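Local structure of RagA protein (Porphyromonas gingivalis, 6SLN) at residues V729-G743 against A755-L769. The protein probably imports peptides or similar nutrients across the outer membrane as a TonB-dependent receptor, with a plug domain inside a transmembrane beta-barrel. Residues are numbered along the deposited sequence; the frame is centred on the assembly and turned at random.
Sequences VGSMKNTGVDLSLKG and ASANFNYNRQEITKL
Asn762 ND2 meets Asn734 OD1, which leans over from the neighbouring strand, on the polar face of an antiparallel barrel hairpin, strands 732-746 and 752-764; the axes of their 732-743 and 755-764 parts come within 4.4 Å. From Asn762 CB, CG lies anti to the backbone N (chi1 -173°), which carries the amide forward along its own strand, past its non-hydrogen-bonded pair mate Gly736, to Asn734. Asn762 CG lies 3.6 Å from Asn734 OD1; Asn762 ND2 donates to Asn734 OD1 at 2.7 Å, in the carbonyl plane and on a lone pair, with the two amides turned 34° apart. Asn762 OD1 turns instead to Tyr703 OH. Asn734 OD1 also accepts from a water, which in turn accepts from Gln764 NE2, so one oxygen links two side chains of the facing strand; Gln764 OE1 accepts from Asn791 N. Further along the same face, Asn760 ND2 donates to Asp738 OD2 at 2.8 Å, carboxylate and amide planes 80° apart; Asp738 OD1 forms a salt bridge with Lys187 and a hydrogen bond with His147, a setting that would probably favour the charged carboxylate. On the other face Leu741 CB packs 3.9 Å from Ala757 CB. Toward Gly730 and Leu769, Thr767 and Lys768 both donate their N-H to Ser731 O in a classic beta bulge. Strand 696-715 flanks the hairpin at 732-743 and strand 844-853 at 755-764, while the face bearing Asn734 and Asp738 meets Thr149 and His147 from the plug's sequence region.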
loop_
_atom_site.group_PDB
_atom_site.type_symbol
_atom_site.label_atom_id
_atom_site.label_comp_id
_atom_site.label_asym_id
_atom_site.label_seq_id
_atom_site.Cartn_x
_atom_site.Cartn_y
_atom_site.Cartn_z
ATOM N N VAL A 729 -38.332 -6.681 -7.916
ATOM C CA VAL A 729 -39.430 -5.738 -8.031
ATOM C C VAL A 729 -39.688 -5.394 -9.499
ATOM O O VAL A 729 -38.754 -5.168 -10.278
ATOM C CB VAL A 729 -39.117 -4.490 -7.182
ATOM C CG1 VAL A 729 -39.799 -3.289 -7.751
ATOM C CG2 VAL A 729 -39.561 -4.712 -5.738
ATOM N N GLY A 730 -40.958 -5.391 -9.902
ATOM C CA GLY A 730 -41.296 -5.040 -11.253
ATOM C C GLY A 730 -40.984 -6.137 -12.252
ATOM O O GLY A 730 -40.609 -7.257 -11.904
ATOM N N SER A 731 -41.173 -5.803 -13.529
ATOM C CA SER A 731 -40.889 -6.758 -14.595
ATOM C C SER A 731 -40.885 -6.047 -15.944
ATOM O O SER A 731 -41.531 -5.012 -16.124
ATOM C CB SER A 731 -41.901 -7.911 -14.607
ATOM O OG SER A 731 -43.215 -7.408 -14.668
ATOM N N MET A 732 -40.140 -6.626 -16.874
ATOM C CA MET A 732 -39.989 -6.163 -18.242
ATOM C C MET A 732 -40.335 -7.297 -19.187
ATOM O O MET A 732 -40.811 -8.358 -18.779
ATOM C CB MET A 732 -38.564 -5.706 -18.554
ATOM C CG MET A 732 -38.072 -4.485 -17.852
ATOM S SD MET A 732 -36.305 -4.403 -18.172
ATOM C CE MET A 732 -36.356 -3.957 -19.919
ATOM N N LYS A 733 -40.014 -7.079 -20.458
ATOM C CA LYS A 733 -40.348 -7.971 -21.555
ATOM C C LYS A 733 -39.610 -7.460 -22.787
ATOM O O LYS A 733 -39.481 -6.245 -22.980
ATOM C CB LYS A 733 -41.865 -8.007 -21.786
ATOM C CG LYS A 733 -42.384 -9.149 -22.648
ATOM C CD LYS A 733 -43.778 -8.802 -23.218
ATOM C CE LYS A 733 -44.761 -9.935 -23.006
ATOM N NZ LYS A 733 -45.621 -10.212 -24.196
ATOM N N ASN A 734 -39.110 -8.387 -23.596
ATOM C CA ASN A 734 -38.343 -8.048 -24.783
ATOM C C ASN A 734 -38.799 -8.949 -25.913
ATOM O O ASN A 734 -38.700 -10.175 -25.805
ATOM C CB ASN A 734 -36.843 -8.200 -24.529
ATOM C CG ASN A 734 -36.213 -6.908 -24.077
ATOM O OD1 ASN A 734 -36.049 -5.978 -24.861
ATOM N ND2 ASN A 734 -35.861 -6.835 -22.813
ATOM N N THR A 735 -39.313 -8.350 -26.984
ATOM C CA THR A 735 -39.861 -9.109 -28.098
ATOM C C THR A 735 -39.236 -8.588 -29.379
ATOM O O THR A 735 -39.173 -7.372 -29.586
ATOM C CB THR A 735 -41.379 -8.998 -28.119
ATOM O OG1 THR A 735 -41.876 -9.458 -26.857
ATOM C CG2 THR A 735 -41.996 -9.832 -29.265
ATOM N N GLY A 736 -38.750 -9.503 -30.212
ATOM C CA GLY A 736 -37.947 -9.082 -31.342
ATOM C C GLY A 736 -37.719 -10.203 -32.333
ATOM O O GLY A 736 -38.196 -11.329 -32.157
ATOM N N VAL A 737 -36.958 -9.865 -33.382
ATOM C CA VAL A 737 -36.721 -10.728 -34.534
ATOM C C VAL A 737 -35.226 -10.757 -34.840
ATOM O O VAL A 737 -34.529 -9.756 -34.655
ATOM C CB VAL A 737 -37.528 -10.242 -35.750
ATOM C CG1 VAL A 737 -37.018 -10.880 -37.026
ATOM C CG2 VAL A 737 -39.002 -10.570 -35.543
ATOM N N ASP A 738 -34.731 -11.914 -35.279
ATOM C CA ASP A 738 -33.329 -12.124 -35.622
ATOM C C ASP A 738 -33.269 -12.581 -37.070
ATOM O O ASP A 738 -33.701 -13.695 -37.379
ATOM C CB ASP A 738 -32.693 -13.176 -34.715
ATOM C CG ASP A 738 -32.084 -12.586 -33.459
ATOM O OD1 ASP A 738 -31.324 -13.314 -32.771
ATOM O OD2 ASP A 738 -32.371 -11.410 -33.150
ATOM N N LEU A 739 -32.724 -11.751 -37.959
ATOM C CA LEU A 739 -32.588 -12.108 -39.367
ATOM C C LEU A 739 -31.118 -12.112 -39.758
ATOM O O LEU A 739 -30.382 -11.173 -39.438
ATOM C CB LEU A 739 -33.373 -11.158 -40.273
ATOM C CG LEU A 739 -33.209 -11.488 -41.758
ATOM C CD1 LEU A 739 -33.588 -12.936 -42.037
ATOM C CD2 LEU A 739 -34.030 -10.556 -42.623
ATOM N N SER A 740 -30.698 -13.164 -40.461
ATOM C CA SER A 740 -29.305 -13.347 -40.842
ATOM C C SER A 740 -29.256 -13.942 -42.243
ATOM O O SER A 740 -29.962 -14.913 -42.534
ATOM C CB SER A 740 -28.584 -14.241 -39.817
ATOM O OG SER A 740 -27.407 -14.809 -40.347
ATOM N N LEU A 741 -28.451 -13.329 -43.114
ATOM C CA LEU A 741 -28.308 -13.745 -44.504
ATOM C C LEU A 741 -26.836 -13.793 -44.881
ATOM O O LEU A 741 -26.059 -12.905 -44.515
ATOM C CB LEU A 741 -29.029 -12.795 -45.455
ATOM C CG LEU A 741 -30.392 -12.315 -44.972
ATOM C CD1 LEU A 741 -30.845 -11.134 -45.808
ATOM C CD2 LEU A 741 -31.410 -13.462 -45.011
ATOM N N LYS A 742 -26.461 -14.833 -45.614
ATOM C CA LYS A 742 -25.102 -14.999 -46.107
ATOM C C LYS A 742 -25.197 -15.584 -47.510
ATOM O O LYS A 742 -26.145 -16.308 -47.827
ATOM C CB LYS A 742 -24.275 -15.893 -45.155
ATOM C CG LYS A 742 -22.940 -16.416 -45.688
ATOM C CD LYS A 742 -23.068 -17.778 -46.390
ATOM C CE LYS A 742 -21.721 -18.254 -46.957
ATOM N NZ LYS A 742 -21.439 -17.740 -48.331
ATOM N N GLY A 743 -24.228 -15.247 -48.360
ATOM C CA GLY A 743 -24.260 -15.758 -49.717
ATOM C C GLY A 743 -22.913 -15.652 -50.394
ATOM O O GLY A 743 -21.942 -15.143 -49.832
ATOM N N ALA A 755 -21.260 -11.796 -49.669
ATOM C CA ALA A 755 -22.028 -10.826 -48.902
ATOM C C ALA A 755 -22.631 -11.482 -47.671
ATOM O O ALA A 755 -23.043 -12.648 -47.694
ATOM C CB ALA A 755 -23.146 -10.203 -49.740
ATOM N N SER A 756 -22.682 -10.715 -46.598
ATOM C CA SER A 756 -23.265 -11.157 -45.348
ATOM C C SER A 756 -24.136 -10.022 -44.849
ATOM O O SER A 756 -23.694 -8.869 -44.821
ATOM C CB SER A 756 -22.176 -11.520 -44.337
ATOM O OG SER A 756 -22.597 -11.256 -43.012
ATOM N N ALA A 757 -25.375 -10.333 -44.505
ATOM C CA ALA A 757 -26.321 -9.355 -43.999
ATOM C C ALA A 757 -26.729 -9.753 -42.592
ATOM O O ALA A 757 -26.499 -10.878 -42.149
ATOM C CB ALA A 757 -27.550 -9.246 -44.913
ATOM N N ASN A 758 -27.368 -8.829 -41.893
ATOM C CA ASN A 758 -27.527 -8.989 -40.457
ATOM C C ASN A 758 -28.538 -7.985 -39.919
ATOM O O ASN A 758 -28.446 -6.792 -40.226
ATOM C CB ASN A 758 -26.155 -8.819 -39.804
ATOM C CG ASN A 758 -26.195 -8.972 -38.335
ATOM O OD1 ASN A 758 -26.054 -10.072 -37.824
ATOM N ND2 ASN A 758 -26.373 -7.867 -37.627
ATOM N N PHE A 759 -29.508 -8.438 -39.127
ATOM C CA PHE A 759 -30.542 -7.516 -38.670
ATOM C C PHE A 759 -31.259 -8.066 -37.442
ATOM O O PHE A 759 -31.499 -9.271 -37.344
ATOM C CB PHE A 759 -31.566 -7.237 -39.781
ATOM C CG PHE A 759 -32.745 -6.428 -39.323
ATOM C CD1 PHE A 759 -32.733 -5.045 -39.435
ATOM C CD2 PHE A 759 -33.865 -7.040 -38.779
ATOM C CE1 PHE A 759 -33.812 -4.287 -39.011
ATOM C CE2 PHE A 759 -34.948 -6.285 -38.353
ATOM C CZ PHE A 759 -34.925 -4.905 -38.473
ATOM N N ASN A 760 -31.628 -7.162 -36.531
ATOM C CA ASN A 760 -32.545 -7.474 -35.439
ATOM C C ASN A 760 -33.396 -6.256 -35.117
ATOM O O ASN A 760 -32.878 -5.140 -35.023
ATOM C CB ASN A 760 -31.808 -7.919 -34.175
ATOM C CG ASN A 760 -32.681 -7.817 -32.907
ATOM O OD1 ASN A 760 -32.680 -6.801 -32.208
ATOM N ND2 ASN A 760 -33.417 -8.883 -32.610
ATOM N N TYR A 761 -34.697 -6.476 -34.949
ATOM C CA TYR A 761 -35.577 -5.515 -34.307
ATOM C C TYR A 761 -35.904 -5.991 -32.894
ATOM O O TYR A 761 -36.007 -7.194 -32.640
ATOM C CB TYR A 761 -36.873 -5.331 -35.098
ATOM C CG TYR A 761 -37.833 -4.375 -34.425
ATOM C CD1 TYR A 761 -37.607 -3.011 -34.457
ATOM C CD2 TYR A 761 -38.952 -4.837 -33.740
ATOM C CE1 TYR A 761 -38.465 -2.131 -33.842
ATOM C CE2 TYR A 761 -39.819 -3.959 -33.112
ATOM C CZ TYR A 761 -39.569 -2.601 -33.169
ATOM O OH TYR A 761 -40.413 -1.698 -32.553
ATOM N N ASN A 762 -36.072 -5.049 -31.965
ATOM C CA ASN A 762 -36.438 -5.438 -30.610
ATOM C C ASN A 762 -37.330 -4.399 -29.951
ATOM O O ASN A 762 -36.939 -3.234 -29.826
ATOM C CB ASN A 762 -35.208 -5.659 -29.756
ATOM C CG ASN A 762 -35.568 -6.212 -28.405
ATOM O OD1 ASN A 762 -35.694 -7.421 -28.240
ATOM N ND2 ASN A 762 -35.793 -5.327 -27.441
ATOM N N ARG A 763 -38.495 -4.839 -29.473
ATOM C CA ARG A 763 -39.439 -3.979 -28.766
ATOM C C ARG A 763 -39.388 -4.305 -27.282
ATOM O O ARG A 763 -39.685 -5.435 -26.880
ATOM C CB ARG A 763 -40.865 -4.148 -29.299
ATOM C CG ARG A 763 -41.871 -3.093 -28.806
ATOM C CD ARG A 763 -41.330 -1.678 -28.973
ATOM N NE ARG A 763 -42.319 -0.594 -28.888
ATOM C CZ ARG A 763 -43.174 -0.432 -27.883
ATOM N NH1 ARG A 763 -43.207 -1.308 -26.883
ATOM N NH2 ARG A 763 -44.003 0.600 -27.881
ATOM N N GLN A 764 -39.012 -3.310 -26.483
ATOM C CA GLN A 764 -38.961 -3.389 -25.032
ATOM C C GLN A 764 -40.310 -2.986 -24.441
ATOM O O GLN A 764 -41.050 -2.194 -25.027
ATOM C CB GLN A 764 -37.862 -2.466 -24.503
ATOM C CG GLN A 764 -37.291 -2.824 -23.161
ATOM C CD GLN A 764 -36.670 -1.622 -22.467
ATOM O OE1 GLN A 764 -37.384 -0.801 -21.877
ATOM N NE2 GLN A 764 -35.332 -1.508 -22.538
ATOM N N GLU A 765 -40.630 -3.546 -23.271
ATOM C CA GLU A 765 -41.863 -3.167 -22.582
ATOM C C GLU A 765 -41.672 -3.464 -21.098
ATOM O O GLU A 765 -41.778 -4.621 -20.679
ATOM C CB GLU A 765 -43.086 -3.892 -23.135
ATOM C CG GLU A 765 -44.418 -3.399 -22.498
ATOM C CD GLU A 765 -45.657 -4.232 -22.851
ATOM O OE1 GLU A 765 -45.693 -4.866 -23.926
ATOM O OE2 GLU A 765 -46.607 -4.239 -22.044
ATOM N N ILE A 766 -41.384 -2.413 -20.326
ATOM C CA ILE A 766 -41.613 -2.474 -18.891
ATOM C C ILE A 766 -43.029 -2.962 -18.661
ATOM O O ILE A 766 -43.944 -2.592 -19.397
ATOM C CB ILE A 766 -41.388 -1.088 -18.264
ATOM C CG1 ILE A 766 -39.989 -0.568 -18.636
ATOM C CG2 ILE A 766 -41.628 -1.135 -16.753
ATOM C CD1 ILE A 766 -39.814 0.908 -18.415
ATOM N N THR A 767 -43.222 -3.829 -17.678
ATOM C CA THR A 767 -44.573 -4.277 -17.364
ATOM C C THR A 767 -44.961 -4.073 -15.903
ATOM O O THR A 767 -46.149 -4.162 -15.578
ATOM C CB THR A 767 -44.763 -5.757 -17.764
ATOM O OG1 THR A 767 -43.679 -6.550 -17.279
ATOM C CG2 THR A 767 -44.799 -5.894 -19.271
ATOM N N LYS A 768 -44.012 -3.771 -15.024
ATOM C CA LYS A 768 -44.293 -3.558 -13.613
ATOM C C LYS A 768 -43.097 -2.840 -13.027
ATOM O O LYS A 768 -41.956 -3.104 -13.428
ATOM C CB LYS A 768 -44.546 -4.879 -12.868
ATOM C CG LYS A 768 -45.147 -4.719 -11.481
ATOM C CD LYS A 768 -45.259 -6.055 -10.705
ATOM C CE LYS A 768 -46.019 -7.120 -11.467
ATOM N NZ LYS A 768 -45.075 -8.102 -12.086
ATOM N N LEU A 769 -43.352 -1.953 -12.059
ATOM C CA LEU A 769 -42.282 -1.139 -11.493
ATOM C C LEU A 769 -42.220 -1.393 -9.998
ATOM O O LEU A 769 -42.063 -2.533 -9.588
ATOM C CB LEU A 769 -42.443 0.312 -11.867
ATOM C CG LEU A 769 -42.157 0.605 -13.330
ATOM C CD1 LEU A 769 -42.718 1.960 -13.764
ATOM C CD2 LEU A 769 -40.667 0.499 -13.543
HETATM O O HOH W 1 -34.525 -3.510 -24.465
#